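Local structure of type IV pilin protein (Neisseria meningitidis, 5V0M) at residues Y27-K38 with L51-F59; L41-T50 with L61-N70. The protein is a minor pilin, PilV, outside the core set of the meningococcal type IV pilus, and probably contributes to pilus-mediated adhesion. One frame throughout, in Å; residues are numbered along the deposited sequence.

Contact 1 of 2, residues Y27-K38 with L51-F59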
loop_
_atom_site.group_PDB
_atom_site.type_symbol
_atom_site.label_atom_id
_atom_site.label_comp_id
_atom_site.label_asym_id
_atom_site.label_seq_id
_atom_site.Cartn_x
_atom_site.Cartn_y
_atom_site.Cartn_z
ATOM N N TYR A 27 -13.595 10.413 2.128
ATOM C CA TYR A 27 -14.754 9.872 2.822
ATOM C C TYR A 27 -15.446 10.953 3.641
ATOM O O TYR A 27 -16.682 11.017 3.687
ATOM C CB TYR A 27 -14.336 8.721 3.738
ATOM C CG TYR A 27 -15.513 7.990 4.338
ATOM C CD1 TYR A 27 -15.983 8.311 5.602
ATOM C CD2 TYR A 27 -16.149 6.981 3.644
ATOM C CE1 TYR A 27 -17.095 7.659 6.144
ATOM C CE2 TYR A 27 -17.251 6.319 4.172
ATOM C CZ TYR A 27 -17.710 6.653 5.431
ATOM O OH TYR A 27 -18.796 5.969 5.954
ATOM N N ARG A 28 -14.689 11.818 4.296
ATOM C CA ARG A 28 -15.362 12.862 5.057
ATOM C C ARG A 28 -16.074 13.841 4.138
ATOM O O ARG A 28 -17.109 14.404 4.520
ATOM C CB ARG A 28 -14.366 13.559 5.963
ATOM C CG ARG A 28 -13.870 12.654 7.040
ATOM C CD ARG A 28 -12.913 13.389 7.915
ATOM N NE ARG A 28 -12.240 12.481 8.837
ATOM C CZ ARG A 28 -11.292 12.853 9.689
ATOM N NH1 ARG A 28 -10.896 14.121 9.738
ATOM N NH2 ARG A 28 -10.738 11.957 10.493
ATOM N N GLN A 29 -15.576 14.024 2.918
ATOM C CA GLN A 29 -16.227 14.930 1.971
ATOM C C GLN A 29 -17.425 14.304 1.270
ATOM O O GLN A 29 -18.364 15.031 0.894
ATOM C CB GLN A 29 -15.236 15.350 0.890
ATOM C CG GLN A 29 -14.158 16.260 1.377
ATOM C CD GLN A 29 -14.653 17.668 1.682
ATOM O OE1 GLN A 29 -14.486 18.165 2.804
ATOM N NE2 GLN A 29 -15.230 18.326 0.680
ATOM N N LYS A 30 -17.434 12.981 1.082
ATOM C CA LYS A 30 -18.413 12.342 0.217
ATOM C C LYS A 30 -19.254 11.291 0.916
ATOM O O LYS A 30 -20.342 10.961 0.415
ATOM C CB LYS A 30 -17.711 11.710 -0.994
ATOM C CG LYS A 30 -16.921 12.700 -1.819
ATOM C CD LYS A 30 -17.816 13.692 -2.527
ATOM C CE LYS A 30 -17.046 14.421 -3.609
ATOM N NZ LYS A 30 -17.882 15.426 -4.319
ATOM N N GLY A 31 -18.811 10.780 2.056
ATOM C CA GLY A 31 -19.569 9.778 2.769
ATOM C C GLY A 31 -19.549 8.397 2.159
ATOM O O GLY A 31 -20.367 7.555 2.539
ATOM N N THR A 32 -18.636 8.131 1.223
ATOM C CA THR A 32 -18.511 6.809 0.634
ATOM C C THR A 32 -17.165 6.744 -0.065
ATOM O O THR A 32 -16.637 7.772 -0.494
ATOM C CB THR A 32 -19.614 6.536 -0.397
ATOM O OG1 THR A 32 -19.437 5.225 -0.964
ATOM C CG2 THR A 32 -19.617 7.597 -1.505
ATOM N N PHE A 33 -16.623 5.525 -0.185
ATOM C CA PHE A 33 -15.470 5.292 -1.044
ATOM C C PHE A 33 -15.865 4.825 -2.435
ATOM O O PHE A 33 -14.994 4.753 -3.309
ATOM C CB PHE A 33 -14.532 4.239 -0.430
ATOM C CG PHE A 33 -13.973 4.615 0.908
ATOM C CD1 PHE A 33 -13.112 5.688 1.065
ATOM C CD2 PHE A 33 -14.270 3.865 2.013
ATOM C CE1 PHE A 33 -12.610 6.005 2.305
ATOM C CE2 PHE A 33 -13.793 4.176 3.238
ATOM C CZ PHE A 33 -12.933 5.241 3.399
ATOM N N LYS A 34 -17.152 4.513 -2.670
ATOM C CA LYS A 34 -17.548 3.868 -3.915
ATOM C C LYS A 34 -17.294 4.725 -5.149
ATOM O O LYS A 34 -17.147 4.169 -6.241
ATOM C CB LYS A 34 -19.016 3.437 -3.875
ATOM C CG LYS A 34 -19.281 2.244 -3.014
ATOM C CD LYS A 34 -18.744 0.960 -3.651
ATOM C CE LYS A 34 -19.535 0.549 -4.891
ATOM N NZ LYS A 34 -19.162 -0.836 -5.343
ATOM N N THR A 35 -17.223 6.050 -5.005
ATOM C CA THR A 35 -17.087 6.960 -6.134
ATOM C C THR A 35 -15.657 7.444 -6.351
ATOM O O THR A 35 -15.403 8.187 -7.309
ATOM C CB THR A 35 -18.001 8.173 -5.925
ATOM O OG1 THR A 35 -17.805 8.683 -4.603
ATOM C CG2 THR A 35 -19.471 7.792 -6.111
ATOM N N TYR A 36 -14.727 7.061 -5.476
ATOM C CA TYR A 36 -13.332 7.476 -5.606
ATOM C C TYR A 36 -12.714 7.001 -6.921
ATOM O O TYR A 36 -12.882 5.845 -7.323
ATOM C CB TYR A 36 -12.536 6.920 -4.429
ATOM C CG TYR A 36 -11.122 7.427 -4.403
ATOM C CD1 TYR A 36 -10.864 8.704 -3.980
ATOM C CD2 TYR A 36 -10.045 6.633 -4.810
ATOM C CE1 TYR A 36 -9.605 9.211 -3.946
ATOM C CE2 TYR A 36 -8.767 7.131 -4.783
ATOM C CZ TYR A 36 -8.547 8.428 -4.351
ATOM O OH TYR A 36 -7.264 8.940 -4.323
ATOM N N ASP A 37 -11.993 7.907 -7.586
ATOM C CA ASP A 37 -11.301 7.626 -8.847
ATOM C C ASP A 37 -9.995 6.918 -8.511
ATOM O O ASP A 37 -9.032 7.543 -8.066
ATOM C CB ASP A 37 -11.033 8.932 -9.590
ATOM C CG ASP A 37 -10.337 8.729 -10.912
ATOM O OD1 ASP A 37 -10.229 9.734 -11.662
ATOM O OD2 ASP A 37 -9.911 7.595 -11.216
ATOM N N LYS A 38 -9.970 5.608 -8.741
ATOM C CA LYS A 38 -8.764 4.832 -8.467
ATOM C C LYS A 38 -7.546 5.330 -9.235
ATOM O O LYS A 38 -6.413 5.054 -8.828
ATOM C CB LYS A 38 -9.020 3.369 -8.807
ATOM C CG LYS A 38 -10.138 2.713 -8.030
ATOM C CD LYS A 38 -10.406 1.301 -8.547
ATOM C CE LYS A 38 -11.428 0.584 -7.684
ATOM N NZ LYS A 38 -12.673 1.384 -7.527
ATOM N N LEU A 51 -6.071 -0.361 -5.161
ATOM C CA LEU A 51 -7.111 -0.681 -4.197
ATOM C C LEU A 51 -7.559 -2.097 -4.468
ATOM O O LEU A 51 -8.242 -2.357 -5.464
ATOM C CB LEU A 51 -8.269 0.291 -4.343
ATOM C CG LEU A 51 -7.995 1.618 -3.654
ATOM C CD1 LEU A 51 -8.838 2.744 -4.266
ATOM C CD2 LEU A 51 -8.278 1.501 -2.151
ATOM N N SER A 52 -7.191 -3.011 -3.579
ATOM C CA SER A 52 -7.575 -4.401 -3.738
ATOM C C SER A 52 -9.008 -4.642 -3.305
ATOM O O SER A 52 -9.630 -5.609 -3.765
ATOM C CB SER A 52 -6.618 -5.286 -2.940
ATOM O OG SER A 52 -6.588 -4.852 -1.590
ATOM N N LYS A 53 -9.532 -3.805 -2.407
ATOM C CA LYS A 53 -10.906 -3.897 -1.935
ATOM C C LYS A 53 -11.439 -2.489 -1.758
ATOM O O LYS A 53 -10.765 -1.642 -1.172
ATOM C CB LYS A 53 -10.972 -4.616 -0.589
ATOM C CG LYS A 53 -10.434 -6.044 -0.629
ATOM C CD LYS A 53 -10.494 -6.737 0.735
ATOM C CE LYS A 53 -11.932 -6.867 1.229
ATOM N NZ LYS A 53 -12.065 -7.815 2.374
ATOM N N VAL A 54 -12.657 -2.251 -2.251
ATOM C CA VAL A 54 -13.375 -0.998 -2.043
ATOM C C VAL A 54 -14.829 -1.326 -1.771
ATOM O O VAL A 54 -15.465 -2.035 -2.558
ATOM C CB VAL A 54 -13.301 -0.056 -3.259
ATOM C CG1 VAL A 54 -14.110 1.222 -2.994
ATOM C CG2 VAL A 54 -11.861 0.274 -3.587
ATOM N N SER A 55 -15.348 -0.799 -0.682
ATOM C CA SER A 55 -16.768 -0.902 -0.378
ATOM C C SER A 55 -17.211 0.489 0.065
ATOM O O SER A 55 -16.395 1.411 0.125
ATOM C CB SER A 55 -17.001 -1.963 0.695
ATOM O OG SER A 55 -16.445 -1.560 1.920
ATOM N N PRO A 56 -18.490 0.713 0.361
ATOM C CA PRO A 56 -18.891 2.072 0.753
ATOM C C PRO A 56 -18.129 2.626 1.943
ATOM O O PRO A 56 -17.754 3.805 1.923
ATOM C CB PRO A 56 -20.397 1.928 1.009
ATOM C CG PRO A 56 -20.791 0.747 0.153
ATOM C CD PRO A 56 -19.631 -0.196 0.229
ATOM N N ASP A 57 -17.900 1.820 2.987
ATOM C CA ASP A 57 -17.300 2.304 4.224
ATOM C C ASP A 57 -15.914 1.745 4.539
ATOM O O ASP A 57 -15.363 2.076 5.600
ATOM C CB ASP A 57 -18.237 2.026 5.403
ATOM C CG ASP A 57 -19.584 2.655 5.217
ATOM O OD1 ASP A 57 -19.628 3.838 4.810
ATOM O OD2 ASP A 57 -20.575 1.937 5.443
ATOM N N HIS A 58 -15.325 0.939 3.654
ATOM C CA HIS A 58 -14.024 0.350 3.932
ATOM C C HIS A 58 -13.206 0.250 2.648
ATOM O O HIS A 58 -13.740 0.222 1.536
ATOM C CB HIS A 58 -14.186 -1.041 4.534
ATOM C CG HIS A 58 -14.848 -1.049 5.878
ATOM N ND1 HIS A 58 -14.329 -0.383 6.966
ATOM C CD2 HIS A 58 -15.992 -1.636 6.302
ATOM C CE1 HIS A 58 -15.126 -0.562 8.007
ATOM N NE2 HIS A 58 -16.138 -1.324 7.630
ATOM N N PHE A 59 -11.886 0.166 2.818
ATOM C CA PHE A 59 -11.008 -0.095 1.688
ATOM C C PHE A 59 -9.765 -0.840 2.154
ATOM O O PHE A 59 -9.411 -0.830 3.330
ATOM C CB PHE A 59 -10.582 1.184 0.965
ATOM C CG PHE A 59 -9.733 2.084 1.801
ATOM C CD1 PHE A 59 -10.281 3.186 2.432
ATOM C CD2 PHE A 59 -8.375 1.830 1.991
ATOM C CE1 PHE A 59 -9.498 4.022 3.212
ATOM C CE2 PHE A 59 -7.599 2.668 2.784
ATOM C CZ PHE A 59 -8.163 3.761 3.386
HETATM O O HOH W 1 -21.041 5.083 2.720
HETATM O O HOH W 2 -16.373 -1.186 -5.321
#
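Two donors hold OD1 of Asp57. The phenol OH of Tyr27 gives the shorter bond, 2.6 Å to Asp57 OD1, and water 1 donates to the same oxygen while also donating to the carbonyl O of Gly31. The phenol arrives from above the carboxylate plane, the ring turned 80° from it, whereas OD1 itself lies near the plane of the Tyr27 ring, at its edge. The carbonyl O of Pro56 sits at this edge too, 3.4 Å from Tyr27 CE2. It accepts the bond that ties the two backbones together, Phe33 N to Pro56 O at 2.9 Å, and Thr32 CA adds a CA-H...O contact to it.

Phe33 is the apolar centre. One face of its ring looks onto Tyr27 CD2, and on the opposite face stands the edge of Phe59 in a T-shaped pair, planes at 89° and Phe33 CZ 3.5 Å from Phe59 CD1. With CG of Phe59 lying between its backbone N and carbonyl carbon (chi1 65°), the CD1-CE1 edge of that ring is what meets Phe33. Ser55 O, Asp57 C and His58 N lie at the edge of the Phe33 ring, near its plane, and Met23 of helix 3-30 packs on both phenylalanines.

Lys34 CG lies 3.8 Å from Pro56 CG; beyond it the chain bends at chi2 and chi3 and ends with NZ on water 2, which donates to Val54 O. Its backbone N bonds to Thr32 OG1, an ST turn. Farther along, CD1 of Leu51 touches both Tyr36 CD2 and, at 4.0 Å, Lys38 CG.

The chain leaving helix 3-30 is thus clasped to the turn joining strands 47-54 and 59-65. It occupies the place of the alpha-beta loop of type IV pilins, which leads from the long helix into the antiparallel sheet.

Contact 2 of 2, residues L41-T50 with L61-N70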
loop_
_atom_site.group_PDB
_atom_site.type_symbol
_atom_site.label_atom_id
_atom_site.label_comp_id
_atom_site.label_asym_id
_atom_site.label_seq_id
_atom_site.Cartn_x
_atom_site.Cartn_y
_atom_site.Cartn_z
ATOM N N LEU A 41 -4.452 7.276 -7.167
ATOM C CA LEU A 41 -3.572 6.731 -6.144
ATOM C C LEU A 41 -2.125 7.107 -6.422
ATOM O O LEU A 41 -1.648 7.016 -7.561
ATOM C CB LEU A 41 -3.677 5.218 -6.152
ATOM C CG LEU A 41 -5.018 4.651 -5.705
ATOM C CD1 LEU A 41 -5.054 3.157 -5.952
ATOM C CD2 LEU A 41 -5.300 4.950 -4.236
ATOM N N LYS A 42 -1.422 7.525 -5.371
ATOM C CA LYS A 42 -0.008 7.847 -5.474
ATOM C C LYS A 42 0.826 6.572 -5.478
ATOM O O LYS A 42 0.608 5.651 -4.680
ATOM C CB LYS A 42 0.420 8.727 -4.300
ATOM C CG LYS A 42 -0.410 9.995 -4.120
ATOM C CD LYS A 42 -0.228 10.981 -5.267
ATOM C CE LYS A 42 -0.949 12.303 -4.982
ATOM N NZ LYS A 42 -0.642 13.354 -5.990
ATOM N N GLN A 43 1.790 6.533 -6.383
ATOM C CA GLN A 43 2.617 5.368 -6.615
ATOM C C GLN A 43 3.992 5.535 -5.999
ATOM O O GLN A 43 4.384 6.585 -5.481
ATOM C CB GLN A 43 2.749 5.134 -8.114
ATOM C CG GLN A 43 1.432 4.907 -8.795
ATOM C CD GLN A 43 0.760 3.655 -8.304
ATOM O OE1 GLN A 43 1.393 2.611 -8.143
ATOM N NE2 GLN A 43 -0.521 3.752 -8.055
ATOM N N ASN A 44 4.741 4.459 -6.108
ATOM C CA ASN A 44 6.086 4.339 -5.615
ATOM C C ASN A 44 6.948 3.769 -6.742
ATOM O O ASN A 44 6.464 2.971 -7.537
ATOM C CB ASN A 44 5.889 3.366 -4.478
ATOM C CG ASN A 44 7.100 3.121 -3.729
ATOM O OD1 ASN A 44 7.980 2.447 -4.208
ATOM N ND2 ASN A 44 7.123 3.568 -2.490
ATOM N N LYS A 45 8.229 4.167 -6.815
ATOM C CA LYS A 45 9.127 3.664 -7.845
ATOM C C LYS A 45 9.255 2.142 -7.802
ATOM O O LYS A 45 9.515 1.509 -8.822
ATOM C CB LYS A 45 10.513 4.301 -7.606
ATOM C CG LYS A 45 11.471 4.321 -8.741
ATOM C CD LYS A 45 12.527 5.467 -8.588
ATOM C CE LYS A 45 13.280 5.473 -7.270
ATOM N NZ LYS A 45 14.577 6.219 -7.394
ATOM N N TYR A 46 9.102 1.550 -6.621
ATOM C CA TYR A 46 9.445 0.163 -6.341
ATOM C C TYR A 46 8.246 -0.737 -6.106
ATOM O O TYR A 46 8.429 -1.962 -6.009
ATOM C CB TYR A 46 10.350 0.131 -5.100
ATOM C CG TYR A 46 11.642 0.872 -5.345
ATOM C CD1 TYR A 46 12.527 0.454 -6.337
ATOM C CD2 TYR A 46 11.964 1.997 -4.608
ATOM C CE1 TYR A 46 13.707 1.123 -6.564
ATOM C CE2 TYR A 46 13.164 2.681 -4.838
ATOM C CZ TYR A 46 13.996 2.247 -5.827
ATOM O OH TYR A 46 15.204 2.912 -6.038
ATOM N N PHE A 47 7.039 -0.168 -5.992
ATOM C CA PHE A 47 5.816 -0.905 -5.713
ATOM C C PHE A 47 4.663 -0.238 -6.445
ATOM O O PHE A 47 4.521 0.993 -6.413
ATOM C CB PHE A 47 5.448 -0.900 -4.220
ATOM C CG PHE A 47 6.403 -1.645 -3.334
ATOM C CD1 PHE A 47 6.133 -2.947 -2.918
ATOM C CD2 PHE A 47 7.547 -1.029 -2.891
ATOM C CE1 PHE A 47 7.016 -3.629 -2.089
ATOM C CE2 PHE A 47 8.426 -1.714 -2.080
ATOM C CZ PHE A 47 8.161 -3.018 -1.683
ATOM N N ASN A 48 3.821 -1.074 -7.051
ATOM C CA ASN A 48 2.586 -0.637 -7.696
ATOM C C ASN A 48 1.463 -0.654 -6.664
ATOM O O ASN A 48 1.226 -1.684 -6.021
ATOM C CB ASN A 48 2.279 -1.604 -8.836
ATOM C CG ASN A 48 3.274 -1.529 -9.952
ATOM O OD1 ASN A 48 3.778 -0.455 -10.270
ATOM N ND2 ASN A 48 3.564 -2.672 -10.561
ATOM N N VAL A 49 0.803 0.482 -6.466
ATOM C CA VAL A 49 -0.234 0.615 -5.449
ATOM C C VAL A 49 -1.606 0.566 -6.104
ATOM O O VAL A 49 -1.878 1.320 -7.046
ATOM C CB VAL A 49 -0.037 1.913 -4.643
ATOM C CG1 VAL A 49 -1.154 2.110 -3.650
ATOM C CG2 VAL A 49 1.328 1.903 -3.937
ATOM N N THR A 50 -2.483 -0.289 -5.580
ATOM C CA THR A 50 -3.843 -0.429 -6.076
ATOM C C THR A 50 -4.788 -0.520 -4.892
ATOM O O THR A 50 -4.370 -0.698 -3.748
ATOM C CB THR A 50 -3.959 -1.702 -6.913
ATOM O OG1 THR A 50 -3.578 -2.822 -6.105
ATOM C CG2 THR A 50 -3.077 -1.632 -8.151
ATOM N N LEU A 61 -5.799 -0.955 0.567
ATOM C CA LEU A 61 -4.739 -0.642 -0.372
ATOM C C LEU A 61 -3.751 -1.784 -0.411
ATOM O O LEU A 61 -3.453 -2.398 0.618
ATOM C CB LEU A 61 -4.008 0.599 0.117
ATOM C CG LEU A 61 -4.805 1.883 -0.015
ATOM C CD1 LEU A 61 -4.361 2.945 0.979
ATOM C CD2 LEU A 61 -4.688 2.379 -1.446
ATOM N N GLN A 62 -3.199 -2.046 -1.592
ATOM C CA GLN A 62 -2.185 -3.079 -1.754
ATOM C C GLN A 62 -1.015 -2.571 -2.571
ATOM O O GLN A 62 -1.203 -1.972 -3.636
ATOM C CB GLN A 62 -2.791 -4.301 -2.446
ATOM C CG GLN A 62 -1.843 -5.488 -2.642
ATOM C CD GLN A 62 -2.582 -6.742 -3.061
ATOM O OE1 GLN A 62 -3.463 -7.238 -2.346
ATOM N NE2 GLN A 62 -2.255 -7.249 -4.233
ATOM N N ALA A 63 0.198 -2.839 -2.088
ATOM C CA ALA A 63 1.453 -2.509 -2.763
ATOM C C ALA A 63 2.102 -3.813 -3.201
ATOM O O ALA A 63 2.520 -4.619 -2.357
ATOM C CB ALA A 63 2.376 -1.743 -1.823
ATOM N N ASP A 64 2.176 -4.034 -4.535
ATOM C CA ASP A 64 2.831 -5.191 -5.110
ATOM C C ASP A 64 4.191 -4.768 -5.641
ATOM O O ASP A 64 4.288 -3.725 -6.306
ATOM C CB ASP A 64 2.008 -5.753 -6.272
ATOM C CG ASP A 64 0.769 -6.516 -5.804
ATOM O OD1 ASP A 64 0.924 -7.719 -5.484
ATOM O OD2 ASP A 64 -0.318 -5.918 -5.733
ATOM N N PRO A 65 5.256 -5.523 -5.399
ATOM C CA PRO A 65 6.577 -5.111 -5.874
ATOM C C PRO A 65 6.639 -4.990 -7.389
ATOM O O PRO A 65 6.083 -5.795 -8.137
ATOM C CB PRO A 65 7.525 -6.202 -5.342
ATOM C CG PRO A 65 6.676 -7.305 -4.896
ATOM C CD PRO A 65 5.317 -6.751 -4.606
ATOM N N ASN A 66 7.367 -3.981 -7.832
ATOM C CA ASN A 66 7.554 -3.748 -9.254
ATOM C C ASN A 66 8.792 -4.517 -9.696
ATOM O O ASN A 66 9.890 -4.178 -9.260
ATOM C CB ASN A 66 7.758 -2.263 -9.471
ATOM C CG ASN A 66 7.962 -1.907 -10.899
ATOM O OD1 ASN A 66 8.536 -2.672 -11.669
ATOM N ND2 ASN A 66 7.533 -0.708 -11.261
ATOM N N PRO A 67 8.671 -5.554 -10.530
ATOM C CA PRO A 67 9.868 -6.328 -10.881
ATOM C C PRO A 67 10.862 -5.610 -11.779
ATOM O O PRO A 67 12.005 -6.063 -11.869
ATOM C CB PRO A 67 9.331 -7.584 -11.585
ATOM C CG PRO A 67 7.922 -7.553 -11.455
ATOM C CD PRO A 67 7.443 -6.184 -11.017
ATOM N N THR A 68 10.479 -4.524 -12.430
ATOM C CA THR A 68 11.464 -3.779 -13.210
ATOM C C THR A 68 12.517 -3.149 -12.314
ATOM O O THR A 68 13.714 -3.242 -12.587
ATOM C CB THR A 68 10.771 -2.712 -14.037
ATOM O OG1 THR A 68 9.945 -3.333 -15.040
ATOM C CG2 THR A 68 11.778 -1.796 -14.733
ATOM N N THR A 69 12.085 -2.495 -11.236
ATOM C CA THR A 69 13.000 -1.758 -10.375
ATOM C C THR A 69 13.306 -2.486 -9.075
ATOM O O THR A 69 14.238 -2.089 -8.359
ATOM C CB THR A 69 12.357 -0.435 -9.984
ATOM O OG1 THR A 69 11.122 -0.736 -9.341
ATOM C CG2 THR A 69 12.135 0.497 -11.172
ATOM N N ASN A 70 12.511 -3.488 -8.720
ATOM C CA ASN A 70 12.564 -4.121 -7.412
ATOM C C ASN A 70 12.527 -5.632 -7.549
ATOM O O ASN A 70 11.925 -6.323 -6.738
ATOM C CB ASN A 70 11.409 -3.617 -6.563
ATOM C CG ASN A 70 11.689 -3.668 -5.074
ATOM O OD1 ASN A 70 12.813 -3.871 -4.629
ATOM N ND2 ASN A 70 10.643 -3.475 -4.293
HETATM O O HOH W 3 5.916 0.913 -9.334
HETATM O O HOH W 4 -0.924 -3.437 -6.557
#
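An antiparallel beta hairpin, continued at its open end by side-chain and backbone bonds to the carbonyls of Lys45 and Tyr46, joins 41-50 to 61-70. Strands 47-50 and 61-65 pair Asn48 with Asp64 and Thr50 with Gln62 as hydrogen-bonded pairs, Asn48 N reaching Asp64 O at 2.8 Å, and Phe47 with Pro65 and Val49 with Ala63 as non-hydrogen-bonded ones. On the face of Phe47, Val49, Ala63 and Pro65, Phe47 CB lies 4.0 Å from Ala63 CB. Leu61 CD2 comes within 3.8 Å of Leu41 CD2. Leu9 and Val12 of helix 3-30 close over this side.

On the other face, Gln62 NE2 donates to the syn lone pair of Asp64 OD2, which lies in the Gln62 amide plane, at 2.8 Å and nearly straight. Water 4 links Asn48 O, Thr50 OG1 and that same carboxylate oxygen; water 3 ties the side-chain amides of Asn48 and Asn66 to Asn44 O.

Beyond the strands, Tyr46 O accepts from opposite faces of its carbonyl plane: Asn66 N at 2.9 Å, and Asn70 ND2 at 3.2 Å. CG of Asn70 lies roughly anti to its backbone N (chi1 -153°), which brings the amide both to this oxygen and over a face of the Phe47 ring, with ND2 3.6 Å from Phe47 CE2. Next door, Thr69 OG1 donates to Lys45 O. Along the outer edge of strand 47-54, the side-chain amide of Gln43 takes both backbone groups of Val49, OE1 accepting from Val49 N and NE2 donating to Val49 O.

Arg8 bonds to Asn70 OD1 and makes a cation-pi contact with Tyr46. Its charge probably polarises the Asn70 amide and strengthens ND2 as a donor. Asn66 N, Asn70 ND2 and Thr69 OG1 together fasten Lys45 and Tyr46 by main-chain and side-chain bonds.

Contacts 1 and 2 sit at two ends of one hairpin, their centres 20 Å apart. Strand 47-54 runs from 41-50 into 51-59, and along the chain the four segments alternate, so the loop following helix 3-30 contributes first to contact 1 and then to contact 2. Between them lies a shared apolar patch: Leu51 CD2 is 3.8 Å from Leu61 CD2, and Tyr36 CE2 is 4.1 Å from Leu41 CD2. A glycerol, probably from the crystallisation liquor, belongs to contact 1; the side chain of Phe33 is about 3 Å from this bound glycerol, which also hydrogen-bonds Asp57 O. Helix 3-30 backs both contacts, through Met23 in one and Val12 in the other.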